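Local structure of major extracellular endoglucanase (Xanthomonas campestris pv. campestris, 4TUF) at residues T70-S74 against I75-R79; Q84-S88 against L89-D93. The protein hydrolyses internal beta-1,4-glucosidic linkages of cellulose and related beta-glucans through its family 5 TIM-barrel catalytic domain, the part described here. All blocks are in the same frame, centred on the assembly; numbering follows the deposited sequence.

Overall arrangement
Both contacts belong to the single connection of the TIM barrel that runs from strand 56-61 to helix 88-102, and they follow one another along it. Contact 1 is a surface contact in the long loop, made mainly by packing of Pro72, Ile75 and Tyr77, with side-chain hydrogen bonds and a salt bridge of Asp76 shaping the next turn. Contact 2, partly buried, is where that loop becomes the helix, and its chemistry is mainly that of capping: backbone N-H groups and side-chain oxygens paired at a helix start. The centres of contacts 1 and 2 lie about 10 Å apart. They meet where Pro72 packs on Ile91 and where Thr70 O probably accepts a hydrogen bond from Ser88 N.

Contact 1. Residues T70-S74 against I75-R79; sequences TMPAS and IDYSR
In the loop of the TIM barrel that leads from strand 56-61 to helix 88-102, Pro72 and Ile75 come together as the chain bends, a local apolar contact at the surface. The touching branch of Ile75 is CG1-CD1: its CD1 lies 3.7 Å from Pro72 CB and almost as near CG, meeting the proline ring at a slant. With CG1 opposite the carbonyl carbon (chi1 -56°), the other branch, CG2, lies over one face of the Tyr77 ring, toward its rim, 3.6 Å above the plane. The same tyrosine brings its OH to 3.8 Å from Pro72 CG, its side chain running roughly at right angles to the proline, so that proline, isoleucine and tyrosine pack as one small group in which the tyrosine contributes its hydroxyl end toward Pro72. Beyond it, Asp76 organises the next turn. Its OD1 accepts from Ser78 N at 3.0 Å, which makes an Asx turn, while OD2 takes a salt bridge from Arg79 NE at 3.1 Å, reached from above the carboxylate plane. Asp76 and Ala73 are further tied by backbone bonds to Leu37 and Asn31 of another loop, and Pro72 and Ile75 both rest on Ile91 of helix 88-102.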
loop_
_atom_site.group_PDB
_atom_site.type_symbol
_atom_site.label_atom_id
_atom_site.label_comp_id
_atom_site.label_asym_id
_atom_site.label_seq_id
_atom_site.Cartn_x
_atom_site.Cartn_y
_atom_site.Cartn_z
ATOM N N THR A 70 -22.285 -7.403 6.525
ATOM C CA THR A 70 -21.256 -8.360 6.141
ATOM C C THR A 70 -20.614 -8.952 7.395
ATOM O O THR A 70 -20.065 -8.228 8.228
ATOM C CB THR A 70 -20.176 -7.717 5.254
ATOM O OG1 THR A 70 -20.745 -7.372 3.985
ATOM C CG2 THR A 70 -19.017 -8.686 5.028
ATOM N N MET A 71 -20.705 -10.268 7.541
ATOM C CA MET A 71 -20.134 -10.932 8.706
ATOM C C MET A 71 -18.720 -11.415 8.414
ATOM O O MET A 71 -18.402 -11.772 7.281
ATOM C CB MET A 71 -21.018 -12.099 9.142
ATOM C CG MET A 71 -22.382 -11.675 9.686
ATOM S SD MET A 71 -22.281 -10.654 11.178
ATOM C CE MET A 71 -21.541 -11.805 12.342
ATOM N N PRO A 72 -17.856 -11.410 9.438
ATOM C CA PRO A 72 -16.491 -11.922 9.279
ATOM C C PRO A 72 -16.420 -13.444 9.365
ATOM O O PRO A 72 -17.390 -14.093 9.766
ATOM C CB PRO A 72 -15.748 -11.284 10.449
ATOM C CG PRO A 72 -16.793 -11.139 11.498
ATOM C CD PRO A 72 -18.073 -10.822 10.771
ATOM N N ALA A 73 -15.276 -14.004 8.987
ATOM C CA ALA A 73 -15.053 -15.440 9.092
ATOM C C ALA A 73 -13.642 -15.716 9.591
ATOM O O ALA A 73 -12.800 -14.815 9.615
ATOM C CB ALA A 73 -15.285 -16.117 7.753
ATOM N N SER A 74 -13.407 -16.965 9.994
ATOM C CA SER A 74 -12.098 -17.462 10.436
ATOM C C SER A 74 -11.619 -16.874 11.766
ATOM O O SER A 74 -10.471 -17.079 12.156
ATOM C CB SER A 74 -11.029 -17.212 9.360
ATOM O OG SER A 74 -10.635 -15.847 9.322
ATOM N N ILE A 75 -12.484 -16.154 12.471
ATOM C CA ILE A 75 -12.083 -15.611 13.761
ATOM C C ILE A 75 -12.262 -16.643 14.866
ATOM O O ILE A 75 -13.351 -17.191 15.043
ATOM C CB ILE A 75 -12.876 -14.350 14.136
ATOM C CG1 ILE A 75 -12.738 -13.285 13.050
ATOM C CG2 ILE A 75 -12.388 -13.799 15.471
ATOM C CD1 ILE A 75 -13.543 -12.039 13.329
ATOM N N ASP A 76 -11.177 -16.908 15.590
ATOM C CA ASP A 76 -11.203 -17.697 16.818
ATOM C C ASP A 76 -11.675 -16.816 17.972
ATOM O O ASP A 76 -10.900 -16.029 18.512
ATOM C CB ASP A 76 -9.812 -18.265 17.106
ATOM C CG ASP A 76 -9.792 -19.238 18.277
ATOM O OD1 ASP A 76 -10.666 -19.165 19.169
ATOM O OD2 ASP A 76 -8.873 -20.086 18.303
ATOM N N TYR A 77 -12.939 -16.951 18.358
ATOM C CA TYR A 77 -13.511 -16.040 19.347
ATOM C C TYR A 77 -13.098 -16.378 20.782
ATOM O O TYR A 77 -13.479 -15.679 21.720
ATOM C CB TYR A 77 -15.037 -16.017 19.222
ATOM C CG TYR A 77 -15.513 -15.356 17.949
ATOM C CD1 TYR A 77 -15.397 -13.981 17.773
ATOM C CD2 TYR A 77 -16.067 -16.101 16.916
ATOM C CE1 TYR A 77 -15.821 -13.365 16.609
ATOM C CE2 TYR A 77 -16.497 -15.491 15.742
ATOM C CZ TYR A 77 -16.371 -14.124 15.596
ATOM O OH TYR A 77 -16.795 -13.510 14.440
ATOM N N SER A 78 -12.310 -17.438 20.953
ATOM C CA SER A 78 -11.719 -17.739 22.256
ATOM C C SER A 78 -10.576 -16.773 22.532
ATOM O O SER A 78 -10.356 -16.363 23.672
ATOM C CB SER A 78 -11.214 -19.180 22.316
ATOM O OG SER A 78 -12.203 -20.080 21.852
ATOM N N ARG A 79 -9.853 -16.418 21.471
ATOM C CA ARG A 79 -8.728 -15.498 21.562
ATOM C C ARG A 79 -9.163 -14.069 21.287
ATOM O O ARG A 79 -8.397 -13.129 21.495
ATOM C CB ARG A 79 -7.634 -15.883 20.568
ATOM C CG ARG A 79 -7.294 -17.353 20.522
ATOM C CD ARG A 79 -6.377 -17.619 19.345
ATOM N NE ARG A 79 -6.091 -19.036 19.164
ATOM C CZ ARG A 79 -5.117 -19.680 19.796
ATOM N NH1 ARG A 79 -4.349 -19.026 20.656
ATOM N NH2 ARG A 79 -4.919 -20.974 19.573
#

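Contact 2. Residues Q84-S88 against L89-D93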
loop_
_atom_site.group_PDB
_atom_site.type_symbol
_atom_site.label_atom_id
_atom_site.label_comp_id
_atom_site.label_asym_id
_atom_site.label_seq_id
_atom_site.Cartn_x
_atom_site.Cartn_y
_atom_site.Cartn_z
ATOM N N GLN A 84 -16.785 -10.854 19.236
ATOM C CA GLN A 84 -17.941 -11.731 19.071
ATOM C C GLN A 84 -19.231 -10.949 18.823
ATOM O O GLN A 84 -19.590 -10.062 19.598
ATOM C CB GLN A 84 -18.103 -12.627 20.297
ATOM C CG GLN A 84 -18.883 -13.900 20.031
ATOM C CD GLN A 84 -18.773 -14.887 21.168
ATOM O OE1 GLN A 84 -18.196 -14.584 22.217
ATOM N NE2 GLN A 84 -19.325 -16.078 20.970
ATOM N N GLY A 85 -19.920 -11.286 17.737
ATOM C CA GLY A 85 -21.160 -10.619 17.378
ATOM C C GLY A 85 -20.978 -9.431 16.449
ATOM O O GLY A 85 -21.906 -9.040 15.742
ATOM N N LEU A 86 -19.782 -8.854 16.444
ATOM C CA LEU A 86 -19.512 -7.675 15.628
ATOM C C LEU A 86 -19.563 -7.974 14.135
ATOM O O LEU A 86 -19.156 -9.048 13.697
ATOM C CB LEU A 86 -18.144 -7.088 15.976
ATOM C CG LEU A 86 -17.962 -6.598 17.410
ATOM C CD1 LEU A 86 -16.631 -5.871 17.559
ATOM C CD2 LEU A 86 -19.125 -5.708 17.823
ATOM N N THR A 87 -20.068 -7.020 13.360
ATOM C CA THR A 87 -19.992 -7.108 11.908
ATOM C C THR A 87 -18.589 -6.697 11.488
ATOM O O THR A 87 -17.871 -6.068 12.262
ATOM C CB THR A 87 -21.039 -6.216 11.221
ATOM O OG1 THR A 87 -20.653 -4.840 11.324
ATOM C CG2 THR A 87 -22.393 -6.395 11.874
ATOM N N SER A 88 -18.193 -7.049 10.273
ATOM C CA SER A 88 -16.849 -6.731 9.800
ATOM C C SER A 88 -16.595 -5.223 9.784
ATOM O O SER A 88 -15.477 -4.774 10.008
ATOM C CB SER A 88 -16.619 -7.317 8.407
ATOM O OG SER A 88 -17.467 -6.714 7.449
ATOM N N LEU A 89 -17.634 -4.443 9.517
ATOM C CA LEU A 89 -17.513 -2.992 9.564
ATOM C C LEU A 89 -17.140 -2.538 10.972
ATOM O O LEU A 89 -16.248 -1.710 11.159
ATOM C CB LEU A 89 -18.816 -2.326 9.121
ATOM C CG LEU A 89 -18.824 -0.796 9.149
ATOM C CD1 LEU A 89 -17.684 -0.225 8.315
ATOM C CD2 LEU A 89 -20.157 -0.278 8.655
ATOM N N GLN A 90 -17.819 -3.102 11.963
ATOM C CA GLN A 90 -17.554 -2.757 13.352
ATOM C C GLN A 90 -16.180 -3.247 13.802
ATOM O O GLN A 90 -15.592 -2.689 14.724
ATOM C CB GLN A 90 -18.646 -3.322 14.256
ATOM C CG GLN A 90 -20.001 -2.678 14.027
ATOM C CD GLN A 90 -21.130 -3.448 14.678
ATOM O OE1 GLN A 90 -20.983 -4.622 15.016
ATOM N NE2 GLN A 90 -22.267 -2.789 14.858
ATOM N N ILE A 91 -15.662 -4.282 13.150
ATOM C CA ILE A 91 -14.331 -4.769 13.488
ATOM C C ILE A 91 -13.286 -3.838 12.869
ATOM O O ILE A 91 -12.275 -3.524 13.496
ATOM C CB ILE A 91 -14.119 -6.230 13.026
ATOM C CG1 ILE A 91 -15.084 -7.154 13.771
ATOM C CG2 ILE A 91 -12.688 -6.683 13.288
ATOM C CD1 ILE A 91 -14.930 -8.628 13.424
ATOM N N LEU A 92 -13.547 -3.380 11.649
ATOM C CA LEU A 92 -12.694 -2.379 11.017
ATOM C C LEU A 92 -12.670 -1.121 11.879
ATOM O O LEU A 92 -11.602 -0.577 12.170
ATOM C CB LEU A 92 -13.181 -2.060 9.602
ATOM C CG LEU A 92 -12.371 -1.058 8.770
ATOM C CD1 LEU A 92 -10.921 -1.509 8.643
ATOM C CD2 LEU A 92 -13.001 -0.851 7.382
ATOM N N ASP A 93 -13.853 -0.676 12.300
ATOM C CA ASP A 93 -13.969 0.476 13.185
ATOM C C ASP A 93 -13.080 0.309 14.411
ATOM O O ASP A 93 -12.330 1.216 14.776
ATOM C CB ASP A 93 -15.423 0.684 13.621
ATOM C CG ASP A 93 -16.297 1.242 12.511
ATOM O OD1 ASP A 93 -15.767 1.557 11.418
ATOM O OD2 ASP A 93 -17.518 1.384 12.740
#
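Thr87 and Gln90 form a capping box at the start of helix 88-102, one of the helices packed around the strands of the TIM barrel, with Thr87 in the N-cap position. Each residue's side chain accepts from the other's backbone. Thr87 N gives its hydrogen to Gln90 OE1 at 3.1 Å in a nearly straight bond (164°), although the donor sits above the amide's carbonyl plane. In return Gln90 N points to Thr87 OG1, a weak bond at 3.4 Å. Chi1 of Thr87 (74°) sets OG1 between its own N and carbonyl carbon, facing the first turn, and OG1 also has a weak partner in Ser68 O. Gln90 leaves its CA with CG beside the backbone N (chi1 -67°) and runs extended from there, which carries its amide back to the residue before the helix.

The backbone carbonyls at this end are engaged as well. Thr87 O receives Ile91 N at 3.0 Å, in the carbonyl plane, and Ser88 O receives Leu92 N at 2.9 Å. Ser88 OG is hydrogen-bonded to Thr70 O in the preceding loop, while the carboxylate of Asp93 is held by Arg142 and Tyr143 of helix 129-143. Beside the box Leu86 CB packs on Ile91 CG1 at 3.8 Å, and Leu86 CD2 lies 3.5 Å from the amide oxygen Gln90 OE1.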